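Local coordinates for protein deoxyribodipyrimidine photo-lyase (Oryza sativa Japonica Group, PDB 3UMV) that uses light energy and an FAD cofactor to split UV-induced cyclobutane pyrimidine dimers in DNA back into two pyrimidines, at residues H169-E182 and V321-Q334. Numbering follows the deposited sequence.
With FAD (flavin-adenine dinucleotide), chain I.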
ATOM      1  N   HIS A 169      -8.949   4.970  -1.281  1.00 13.44           N
ATOM      2  CA  HIS A 169      -8.236   3.802  -0.752  1.00 13.95           C
ATOM      3  C   HIS A 169      -8.810   3.300   0.574  1.00 12.42           C
ATOM      4  O   HIS A 169      -8.780   2.104   0.867  1.00 17.24           O
ATOM      5  CB  HIS A 169      -6.757   4.135  -0.557  1.00 15.75           C
ATOM      6  CG  HIS A 169      -5.844   2.968  -0.768  1.00 13.67           C
ATOM      7  ND1 HIS A 169      -5.501   2.507  -2.024  1.00 13.75           N
ATOM      8  CD2 HIS A 169      -5.186   2.185   0.115  1.00 12.67           C
ATOM      9  CE1 HIS A 169      -4.674   1.482  -1.903  1.00 14.44           C
ATOM     10  NE2 HIS A 169      -4.465   1.269  -0.614  1.00 19.02           N
ATOM     11  N   ASN A 170      -9.324   4.209   1.387  1.00 14.25           N
ATOM     12  CA  ASN A 170      -9.798   3.841   2.705  1.00 12.87           C
ATOM     13  C   ASN A 170     -11.328   3.741   2.715  1.00 14.04           C
ATOM     14  O   ASN A 170     -11.992   4.471   1.987  1.00 18.27           O
ATOM     15  CB  ASN A 170      -9.351   4.879   3.731  1.00 12.67           C
ATOM     16  CG  ASN A 170      -7.844   4.904   3.914  1.00 14.67           C
ATOM     17  OD1 ASN A 170      -7.239   3.882   4.243  1.00 17.15           O
ATOM     18  ND2 ASN A 170      -7.223   6.059   3.656  1.00 16.40           N
ATOM     19  N   VAL A 171     -11.871   2.843   3.537  1.00 15.03           N
ATOM     20  CA  VAL A 171     -13.319   2.744   3.709  1.00 15.14           C
ATOM     21  C   VAL A 171     -13.839   4.025   4.328  1.00 15.60           C
ATOM     22  O   VAL A 171     -14.808   4.611   3.842  1.00 14.73           O
ATOM     23  CB  VAL A 171     -13.732   1.546   4.614  1.00 12.07           C
ATOM     24  CG1 VAL A 171     -15.244   1.481   4.741  1.00 16.11           C
ATOM     25  CG2 VAL A 171     -13.195   0.239   4.036  1.00 18.76           C
ATOM     26  N   VAL A 172     -13.208   4.446   5.420  1.00 17.92           N
ATOM     27  CA  VAL A 172     -13.570   5.703   6.049  1.00 17.56           C
ATOM     28  C   VAL A 172     -12.513   6.723   5.637  1.00 14.07           C
ATOM     29  O   VAL A 172     -11.317   6.495   5.834  1.00 12.47           O
ATOM     30  CB  VAL A 172     -13.610   5.572   7.592  1.00 17.56           C
ATOM     31  CG1 VAL A 172     -14.054   6.886   8.234  1.00 14.98           C
ATOM     32  CG2 VAL A 172     -14.555   4.437   8.030  1.00 16.17           C
ATOM     33  N   PRO A 173     -12.934   7.847   5.047  1.00 16.20           N
ATOM     34  CA  PRO A 173     -11.958   8.845   4.586  1.00 13.33           C
ATOM     35  C   PRO A 173     -10.961   9.210   5.670  1.00 15.04           C
ATOM     36  O   PRO A 173     -11.354   9.390   6.829  1.00 16.19           O
ATOM     37  CB  PRO A 173     -12.840  10.043   4.237  1.00 18.31           C
ATOM     38  CG  PRO A 173     -14.150   9.432   3.857  1.00 18.51           C
ATOM     39  CD  PRO A 173     -14.321   8.215   4.707  1.00 18.92           C
ATOM     40  N   VAL A 174      -9.682   9.297   5.303  1.00 16.27           N
ATOM     41  CA  VAL A 174      -8.615   9.518   6.279  1.00 14.00           C
ATOM     42  C   VAL A 174      -8.820  10.780   7.146  1.00 17.96           C
ATOM     43  O   VAL A 174      -8.533  10.765   8.349  1.00 19.46           O
ATOM     44  CB  VAL A 174      -7.233   9.571   5.590  1.00 13.88           C
ATOM     45  CG1 VAL A 174      -7.156  10.775   4.618  1.00 19.95           C
ATOM     46  CG2 VAL A 174      -6.131   9.646   6.641  1.00 15.52           C
ATOM     47  N   TRP A 175      -9.317  11.862   6.550  1.00 19.70           N
ATOM     48  CA  TRP A 175      -9.489  13.116   7.294  1.00 21.70           C
ATOM     49  C   TRP A 175     -10.762  13.106   8.145  1.00 21.55           C
ATOM     50  O   TRP A 175     -10.952  13.954   9.020  1.00 22.67           O
ATOM     51  CB  TRP A 175      -9.474  14.323   6.334  1.00 21.08           C
ATOM     52  CG  TRP A 175     -10.126  14.011   5.041  1.00 19.91           C
ATOM     53  CD1 TRP A 175     -11.464  13.813   4.820  1.00 26.93           C
ATOM     54  CD2 TRP A 175      -9.480  13.822   3.777  1.00 18.69           C
ATOM     55  NE1 TRP A 175     -11.690  13.523   3.496  1.00 24.40           N
ATOM     56  CE2 TRP A 175     -10.489  13.518   2.835  1.00 19.42           C
ATOM     57  CE3 TRP A 175      -8.153  13.891   3.349  1.00 18.38           C
ATOM     58  CZ2 TRP A 175     -10.207  13.273   1.500  1.00 19.44           C
ATOM     59  CZ3 TRP A 175      -7.876  13.660   2.021  1.00 20.38           C
ATOM     60  CH2 TRP A 175      -8.897  13.360   1.108  1.00 18.67           C
ATOM     61  N   THR A 176     -11.619  12.119   7.902  1.00 16.91           N
ATOM     62  CA  THR A 176     -12.868  11.974   8.635  1.00 19.82           C
ATOM     63  C   THR A 176     -12.750  10.938   9.754  1.00 19.18           C
ATOM     64  O   THR A 176     -13.342  11.095  10.823  1.00 23.42           O
ATOM     65  CB  THR A 176     -13.992  11.550   7.690  1.00 24.52           C
ATOM     66  OG1 THR A 176     -14.177  12.567   6.700  1.00 29.94           O
ATOM     67  CG2 THR A 176     -15.290  11.342   8.448  1.00 27.70           C
ATOM     68  N   ALA A 177     -11.963   9.885   9.531  1.00 15.78           N
ATOM     69  CA  ALA A 177     -11.902   8.788  10.508  1.00 16.14           C
ATOM     70  C   ALA A 177     -11.494   9.307  11.880  1.00 21.51           C
ATOM     71  O   ALA A 177     -12.085   8.960  12.905  1.00 20.27           O
ATOM     72  CB  ALA A 177     -10.912   7.709  10.039  1.00 16.48           C
ATOM     73  N   SER A 178     -10.447  10.120  11.879  1.00 25.32           N
ATOM     74  CA  SER A 178      -9.999  10.809  13.069  1.00 21.70           C
ATOM     75  C   SER A 178      -9.423  12.148  12.651  1.00 21.37           C
ATOM     76  O   SER A 178      -8.967  12.323  11.511  1.00 19.62           O
ATOM     77  CB  SER A 178      -8.953   9.998  13.832  1.00 25.32           C
ATOM     78  OG  SER A 178      -8.584  10.662  15.027  1.00 18.58           O
ATOM     79  N   ALA A 179      -9.479  13.101  13.568  1.00 17.88           N
ATOM     80  CA  ALA A 179      -8.903  14.415  13.346  1.00 17.18           C
ATOM     81  C   ALA A 179      -7.445  14.448  13.793  1.00 18.57           C
ATOM     82  O   ALA A 179      -6.772  15.471  13.651  1.00 24.66           O
ATOM     83  CB  ALA A 179      -9.715  15.487  14.085  1.00 23.37           C
ATOM     84  N   LYS A 180      -6.957  13.336  14.335  1.00 18.45           N
ATOM     85  CA  LYS A 180      -5.585  13.305  14.839  1.00 21.51           C
ATOM     86  C   LYS A 180      -4.952  11.924  14.696  1.00 18.75           C
ATOM     87  O   LYS A 180      -5.644  10.958  14.409  1.00 16.45           O
ATOM     88  CB  LYS A 180      -5.529  13.775  16.293  1.00 24.33           C
ATOM     89  CG  LYS A 180      -6.250  12.873  17.281  1.00 28.51           C
ATOM     90  CD  LYS A 180      -5.961  13.312  18.706  1.00 35.13           C
ATOM     91  CE  LYS A 180      -6.124  12.162  19.684  1.00 40.52           C
ATOM     92  NZ  LYS A 180      -7.409  11.446  19.484  1.00 42.79           N
ATOM     93  N   MET A 181      -3.636  11.846  14.871  1.00 18.33           N
ATOM     94  CA  MET A 181      -2.972  10.552  14.875  1.00 15.46           C
ATOM     95  C   MET A 181      -3.417   9.799  16.125  1.00 19.02           C
ATOM     96  O   MET A 181      -3.393  10.335  17.231  1.00 22.53           O
ATOM     97  CB  MET A 181      -1.441  10.703  14.823  1.00 20.49           C
ATOM     98  CG  MET A 181      -0.795  11.229  16.078  1.00 22.85           C
ATOM     99  SD  MET A 181       1.025  11.238  15.988  1.00 30.10           S
ATOM    100  CE  MET A 181       1.287  12.912  15.409  1.00 32.98           C
ATOM    101  N   GLU A 182      -3.868   8.563  15.946  1.00 15.10           N
ATOM    102  CA  GLU A 182      -4.378   7.777  17.063  1.00 15.33           C
ATOM    103  C   GLU A 182      -3.293   6.945  17.738  1.00 18.16           C
ATOM    104  O   GLU A 182      -2.345   6.511  17.086  1.00 20.61           O
ATOM    105  CB  GLU A 182      -5.503   6.866  16.580  1.00 16.55           C
ATOM    106  CG  GLU A 182      -6.770   7.611  16.184  1.00 17.00           C
ATOM    107  CD  GLU A 182      -7.418   8.284  17.358  1.00 20.28           C
ATOM    108  OE1 GLU A 182      -7.981   9.383  17.169  1.00 23.08           O
ATOM    109  OE2 GLU A 182      -7.375   7.700  18.464  1.00 19.69           O
ATOM    110  N   VAL A 321      -9.275  -3.463   7.674  1.00 16.04           N
ATOM    111  CA  VAL A 321      -9.832  -2.118   7.788  1.00 14.14           C
ATOM    112  C   VAL A 321      -9.181  -1.328   8.907  1.00 16.14           C
ATOM    113  O   VAL A 321      -8.549  -0.301   8.670  1.00 20.27           O
ATOM    114  CB  VAL A 321     -11.363  -2.142   7.973  1.00 17.23           C
ATOM    115  CG1 VAL A 321     -11.908  -0.727   8.231  1.00 19.79           C
ATOM    116  CG2 VAL A 321     -12.023  -2.779   6.749  1.00 16.51           C
ATOM    117  N   VAL A 322      -9.310  -1.805  10.135  1.00 15.40           N
ATOM    118  CA  VAL A 322      -8.767  -1.050  11.248  1.00 10.67           C
ATOM    119  C   VAL A 322      -7.243  -0.864  11.207  1.00 13.05           C
ATOM    120  O   VAL A 322      -6.752   0.256  11.288  1.00 15.75           O
ATOM    121  CB  VAL A 322      -9.213  -1.626  12.602  1.00 15.50           C
ATOM    122  CG1 VAL A 322      -8.382  -1.037  13.712  1.00 18.98           C
ATOM    123  CG2 VAL A 322     -10.684  -1.297  12.824  1.00 16.15           C
ATOM    124  N   ARG A 323      -6.503  -1.956  11.084  0.50 13.61           N
ATOM    125  CA  ARG A 323      -5.052  -1.850  11.110  0.50 14.76           C
ATOM    126  C   ARG A 323      -4.528  -1.095   9.888  0.50 13.62           C
ATOM    127  O   ARG A 323      -3.747  -0.147  10.026  0.50 12.52           O
ATOM    128  CB  ARG A 323      -4.401  -3.227  11.239  0.50 16.93           C
ATOM    129  CG  ARG A 323      -4.743  -3.942  12.536  0.50 18.69           C
ATOM    130  CD  ARG A 323      -3.485  -4.534  13.165  0.50 19.74           C
ATOM    131  NE  ARG A 323      -2.568  -3.489  13.612  0.50 21.15           N
ATOM    132  CZ  ARG A 323      -2.463  -3.085  14.874  0.50 20.12           C
ATOM    133  NH1 ARG A 323      -1.607  -2.124  15.204  0.50  8.90           N
ATOM    134  NH2 ARG A 323      -3.215  -3.655  15.807  0.50 20.80           N
ATOM    135  N   ARG A 324      -4.969  -1.497   8.700  1.00 14.34           N
ATOM    136  CA  ARG A 324      -4.463  -0.888   7.475  1.00 14.40           C
ATOM    137  C   ARG A 324      -4.769   0.608   7.495  1.00 14.08           C
ATOM    138  O   ARG A 324      -3.895   1.433   7.224  1.00 14.33           O
ATOM    139  CB  ARG A 324      -5.070  -1.528   6.229  1.00 15.67           C
ATOM    140  CG  ARG A 324      -4.604  -0.855   4.931  1.00 15.50           C
ATOM    141  CD  ARG A 324      -5.280  -1.480   3.728  1.00 14.17           C
ATOM    142  NE  ARG A 324      -6.716  -1.521   3.967  1.00 16.92           N
ATOM    143  CZ  ARG A 324      -7.555  -0.507   3.791  1.00 21.54           C
ATOM    144  NH1 ARG A 324      -7.132   0.666   3.307  1.00 18.55           N
ATOM    145  NH2 ARG A 324      -8.841  -0.675   4.086  1.00 23.71           N
ATOM    146  N   GLU A 325      -6.005   0.954   7.834  1.00 10.57           N
ATOM    147  CA  GLU A 325      -6.382   2.360   7.850  1.00  9.47           C
ATOM    148  C   GLU A 325      -5.724   3.160   8.971  1.00 14.54           C
ATOM    149  O   GLU A 325      -5.518   4.370   8.837  1.00 12.93           O
ATOM    150  CB  GLU A 325      -7.912   2.522   7.756  1.00 10.32           C
ATOM    151  CG  GLU A 325      -8.387   2.040   6.392  1.00 13.26           C
ATOM    152  CD  GLU A 325      -9.877   2.178   6.107  1.00 16.51           C
ATOM    153  OE1 GLU A 325     -10.568   3.025   6.720  1.00 20.20           O
ATOM    154  OE2 GLU A 325     -10.334   1.435   5.211  1.00 18.67           O
ATOM    155  N   LEU A 326      -5.371   2.476  10.059  1.00 11.58           N
ATOM    156  CA  LEU A 326      -4.600   3.089  11.130  1.00 14.89           C
ATOM    157  C   LEU A 326      -3.221   3.505  10.618  1.00 14.72           C
ATOM    158  O   LEU A 326      -2.682   4.521  11.054  1.00 10.42           O
ATOM    159  CB  LEU A 326      -4.467   2.135  12.323  1.00 12.26           C
ATOM    160  CG  LEU A 326      -3.507   2.613  13.427  1.00 12.93           C
ATOM    161  CD1 LEU A 326      -3.979   3.890  14.113  1.00 13.94           C
ATOM    162  CD2 LEU A 326      -3.319   1.498  14.422  1.00 11.81           C
ATOM    163  N   ALA A 327      -2.656   2.735   9.687  1.00 13.59           N
ATOM    164  CA  ALA A 327      -1.373   3.119   9.112  1.00 11.71           C
ATOM    165  C   ALA A 327      -1.489   4.387   8.275  1.00 12.97           C
ATOM    166  O   ALA A 327      -0.581   5.218   8.321  1.00 16.65           O
ATOM    167  CB  ALA A 327      -0.744   1.979   8.289  1.00 12.08           C
ATOM    168  N   ASP A 328      -2.569   4.524   7.490  1.00  8.54           N
ATOM    169  CA  ASP A 328      -2.808   5.785   6.761  1.00 10.19           C
ATOM    170  C   ASP A 328      -2.973   6.951   7.746  1.00 13.25           C
ATOM    171  O   ASP A 328      -2.431   8.044   7.551  1.00 15.46           O
ATOM    172  CB  ASP A 328      -4.008   5.699   5.808  1.00 11.19           C
ATOM    173  CG  ASP A 328      -3.593   5.439   4.354  1.00 17.13           C
ATOM    174  OD1 ASP A 328      -4.268   5.938   3.408  1.00 15.80           O
ATOM    175  OD2 ASP A 328      -2.573   4.739   4.160  1.00 15.55           O
ATOM    176  N   ASN A 329      -3.738   6.709   8.809  1.00 14.24           N
ATOM    177  CA  ASN A 329      -3.933   7.708   9.848  1.00 11.68           C
ATOM    178  C   ASN A 329      -2.584   8.219  10.338  1.00 13.53           C
ATOM    179  O   ASN A 329      -2.350   9.426  10.402  1.00 12.38           O
ATOM    180  CB  ASN A 329      -4.734   7.110  10.997  1.00 13.18           C
ATOM    181  CG  ASN A 329      -4.755   8.004  12.223  1.00 15.03           C
ATOM    182  OD1 ASN A 329      -3.973   7.809  13.146  1.00 13.99           O
ATOM    183  ND2 ASN A 329      -5.625   9.000  12.222  1.00 14.01           N
ATOM    184  N   PHE A 330      -1.686   7.290  10.649  1.00 12.41           N
ATOM    185  CA  PHE A 330      -0.410   7.676  11.214  1.00 13.02           C
ATOM    186  C   PHE A 330       0.435   8.461  10.228  1.00 11.18           C
ATOM    187  O   PHE A 330       0.946   9.534  10.552  1.00 14.06           O
ATOM    188  CB  PHE A 330       0.348   6.457  11.719  1.00 11.83           C
ATOM    189  CG  PHE A 330       1.705   6.785  12.253  1.00 10.38           C
ATOM    190  CD1 PHE A 330       1.854   7.363  13.513  1.00 13.13           C
ATOM    191  CD2 PHE A 330       2.831   6.522  11.503  1.00  9.93           C
ATOM    192  CE1 PHE A 330       3.117   7.670  14.001  1.00 10.46           C
ATOM    193  CE2 PHE A 330       4.106   6.829  12.003  1.00 13.40           C
ATOM    194  CZ  PHE A 330       4.241   7.394  13.237  1.00 12.25           C
ATOM    195  N   CYS A 331       0.595   7.939   9.021  1.00 11.78           N
ATOM    196  CA  CYS A 331       1.433   8.635   8.054  1.00 11.19           C
ATOM    197  C   CYS A 331       0.846  10.001   7.644  1.00 13.95           C
ATOM    198  O   CYS A 331       1.583  10.947   7.398  1.00 14.24           O
ATOM    199  CB  CYS A 331       1.713   7.761   6.830  1.00 13.23           C
ATOM    200  SG  CYS A 331       2.626   6.250   7.197  1.00 14.29           S
ATOM    201  N   TYR A 332      -0.482  10.108   7.600  1.00 14.23           N
ATOM    202  CA  TYR A 332      -1.127  11.359   7.222  1.00 11.72           C
ATOM    203  C   TYR A 332      -0.887  12.467   8.257  1.00 13.81           C
ATOM    204  O   TYR A 332      -0.643  13.612   7.889  1.00 14.72           O
ATOM    205  CB  TYR A 332      -2.628  11.124   7.000  1.00  9.35           C
ATOM    206  CG  TYR A 332      -3.389  12.378   6.629  1.00 14.89           C
ATOM    207  CD1 TYR A 332      -3.292  12.918   5.345  1.00 14.40           C
ATOM    208  CD2 TYR A 332      -4.216  13.013   7.548  1.00 18.00           C
ATOM    209  CE1 TYR A 332      -3.983  14.052   4.997  1.00 18.30           C
ATOM    210  CE2 TYR A 332      -4.919  14.154   7.195  1.00 19.83           C
ATOM    211  CZ  TYR A 332      -4.793  14.663   5.917  1.00 23.82           C
ATOM    212  OH  TYR A 332      -5.474  15.797   5.544  1.00 28.63           O
ATOM    213  N   TYR A 333      -0.920  12.118   9.547  1.00 14.22           N
ATOM    214  CA  TYR A 333      -0.828  13.115  10.613  1.00 16.69           C
ATOM    215  C   TYR A 333       0.564  13.271  11.210  1.00 16.95           C
ATOM    216  O   TYR A 333       0.840  14.282  11.860  1.00 20.59           O
ATOM    217  CB  TYR A 333      -1.832  12.843  11.748  1.00 15.99           C
ATOM    218  CG  TYR A 333      -3.267  13.142  11.394  1.00 12.80           C
ATOM    219  CD1 TYR A 333      -3.676  14.441  11.113  1.00 15.15           C
ATOM    220  CD2 TYR A 333      -4.220  12.131  11.339  1.00 13.92           C
ATOM    221  CE1 TYR A 333      -4.995  14.724  10.787  1.00 16.71           C
ATOM    222  CE2 TYR A 333      -5.543  12.407  11.016  1.00 17.60           C
ATOM    223  CZ  TYR A 333      -5.918  13.708  10.740  1.00 17.13           C
ATOM    224  OH  TYR A 333      -7.219  13.999  10.416  1.00 21.02           O
ATOM    225  N   GLN A 334       1.423  12.271  11.009  1.00 14.48           N
ATOM    226  CA  GLN A 334       2.797  12.301  11.517  1.00 15.38           C
ATOM    227  C   GLN A 334       3.774  12.415  10.342  1.00 14.59           C
ATOM    228  O   GLN A 334       4.109  11.408   9.701  1.00 16.27           O
ATOM    229  CB  GLN A 334       3.068  11.046  12.361  1.00 10.91           C
ATOM    230  CG  GLN A 334       4.519  10.912  12.905  1.00 18.73           C
ATOM    231  CD  GLN A 334       5.044  12.192  13.558  1.00 17.17           C
ATOM    232  OE1 GLN A 334       5.653  13.033  12.894  1.00 19.70           O
ATOM    233  NE2 GLN A 334       4.822  12.336  14.867  1.00 21.04           N
TER
HETATM  234  PA  FAD I 801      -3.585 -10.839   5.718  1.00 15.32           P
HETATM  235  O1A FAD I 801      -3.328 -11.416   7.077  1.00 20.21           O
HETATM  236  O2A FAD I 801      -4.446 -11.694   4.830  1.00 16.35           O
HETATM  237  O5B FAD I 801      -4.218  -9.382   5.908  1.00 16.20           O
HETATM  238  C5B FAD I 801      -5.150  -8.845   4.995  1.00 20.26           C
HETATM  239  C4B FAD I 801      -4.905  -7.342   4.825  1.00 15.98           C
HETATM  240  O4B FAD I 801      -4.998  -6.645   6.058  1.00 14.28           O
HETATM  241  C3B FAD I 801      -3.503  -7.050   4.327  1.00 17.49           C
HETATM  242  O3B FAD I 801      -3.414  -7.175   2.927  1.00 17.24           O
HETATM  243  C2B FAD I 801      -3.329  -5.626   4.764  1.00 14.42           C
HETATM  244  O2B FAD I 801      -4.061  -4.773   3.903  1.00 18.60           O
HETATM  245  C1B FAD I 801      -4.029  -5.620   6.099  1.00 15.20           C
HETATM  246  N9A FAD I 801      -3.076  -5.854   7.196  1.00 14.24           N
HETATM  247  C8A FAD I 801      -2.749  -7.046   7.784  1.00 16.30           C
HETATM  248  N7A FAD I 801      -1.841  -6.790   8.755  1.00 13.66           N
HETATM  249  C5A FAD I 801      -1.577  -5.454   8.777  1.00 13.15           C
HETATM  250  C6A FAD I 801      -0.747  -4.631   9.549  1.00 14.39           C
HETATM  251  N6A FAD I 801      -0.051  -5.099  10.584  1.00 18.62           N
HETATM  252  N1A FAD I 801      -0.718  -3.274   9.314  1.00 14.33           N
HETATM  253  C2A FAD I 801      -1.511  -2.730   8.330  1.00 16.42           C
HETATM  254  N3A FAD I 801      -2.324  -3.540   7.569  1.00 15.00           N
HETATM  255  C4A FAD I 801      -2.361  -4.871   7.802  1.00 14.60           C
HETATM  256  N1  FAD I 801       2.061  -4.378   4.991  1.00  9.88           N
HETATM  257  C2  FAD I 801       2.049  -3.896   3.715  1.00 14.62           C
HETATM  258  O2  FAD I 801       0.965  -3.852   3.132  1.00 15.69           O
HETATM  259  N3  FAD I 801       3.217  -3.452   3.119  1.00 11.32           N
HETATM  260  C4  FAD I 801       4.419  -3.506   3.802  1.00 13.20           C
HETATM  261  O4  FAD I 801       5.460  -3.114   3.266  1.00 14.63           O
HETATM  262  C4X FAD I 801       4.418  -3.988   5.106  1.00 15.67           C
HETATM  263  N5  FAD I 801       5.581  -4.080   5.834  1.00 16.42           N
HETATM  264  C5X FAD I 801       5.559  -4.543   7.135  1.00 13.22           C
HETATM  265  C6  FAD I 801       6.744  -4.601   7.879  1.00 10.28           C
HETATM  266  C7  FAD I 801       6.725  -5.074   9.195  1.00 10.31           C
HETATM  267  C7M FAD I 801       8.011  -5.114   9.978  1.00  9.76           C
HETATM  268  C8  FAD I 801       5.514  -5.495   9.753  1.00 11.96           C
HETATM  269  C8M FAD I 801       5.431  -6.015  11.157  1.00 12.83           C
HETATM  270  C9  FAD I 801       4.352  -5.443   9.003  1.00  9.70           C
HETATM  271  C9A FAD I 801       4.372  -4.968   7.704  1.00 11.51           C
HETATM  272  N10 FAD I 801       3.208  -4.923   6.964  1.00 10.48           N
HETATM  273  C10 FAD I 801       3.245  -4.427   5.684  1.00  9.86           C
HETATM  274  C1' FAD I 801       1.873  -5.381   7.535  1.00 12.56           C
HETATM  275  C2' FAD I 801       1.553  -6.888   7.281  1.00 12.97           C
HETATM  276  O2' FAD I 801       2.624  -7.782   7.607  1.00 14.04           O
HETATM  277  C3' FAD I 801       1.107  -7.200   5.841  1.00 12.98           C
HETATM  278  O3' FAD I 801       0.087  -6.310   5.471  1.00 13.37           O
HETATM  279  C4' FAD I 801       0.588  -8.628   5.662  1.00 15.73           C
HETATM  280  O4' FAD I 801       1.597  -9.552   6.022  1.00 18.20           O
HETATM  281  C5' FAD I 801       0.164  -8.801   4.204  1.00 13.94           C
HETATM  282  O5' FAD I 801      -0.092 -10.129   3.815  1.00 11.85           O
HETATM  283  P   FAD I 801      -1.604 -10.579   3.514  1.00 13.52           P
HETATM  284  O1P FAD I 801      -2.268  -9.619   2.546  1.00 15.62           O
HETATM  285  O2P FAD I 801      -1.607 -12.002   3.019  1.00 14.02           O
HETATM  286  O3P FAD I 801      -2.153 -10.489   5.028  1.00 15.16           O
HETATM  287  O   HOH W   1      -4.913   2.347   3.138  1.00 21.44           O
HETATM  288  O   HOH W   2      -9.714   5.450   7.749  1.00 20.71           O
HETATM  289  O   HOH W   3      -7.354   8.851  10.056  1.00 17.03           O
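The Tyr333 ring has Lys180 CA over the centre of one face and Tyr332 CD2 over the opposite face. Ser178 O lies at its edge and accepts a 2.7 Å hydrogen bond from Tyr333 OH. Val174 CG1 lies over one face of Tyr332, and Val174 CG2 makes the closer contact, 3.8 Å from Tyr332 CB. Tyr332 OH sits at the edge of Trp175. Here the loop and short helical turn after strand 162-166 of the alpha/beta sheet pack on helix 310-333 of the FAD-binding helical part, where Arg324 CA lies 3.4 Å from FAD N3A. The next residue, Glu325, turns its carboxylate to the loop. Val171 N meets Glu325 OE2 at 2.7 Å from above the carboxylate plane, and Val172 N meets Glu325 OE1 at 3.3 Å on the syn side. Arg324 NH2 forms a salt bridge to Glu325 OE2, while Arg324 NE bonds Leu320 O. With an alanine in place of Glu325, both amides would probably lose their acceptor and Arg324 this countercharge. Asn170 ND2 is shared between Asp167 and Asp328, which also pairs with Arg46. Asn329 ND2 gives a nearly straight hydrogen bond to Lys180 O (2.9 Å). Asn329 OD1 accepts Glu182 N on an in-plane lone pair, at 2.9 Å.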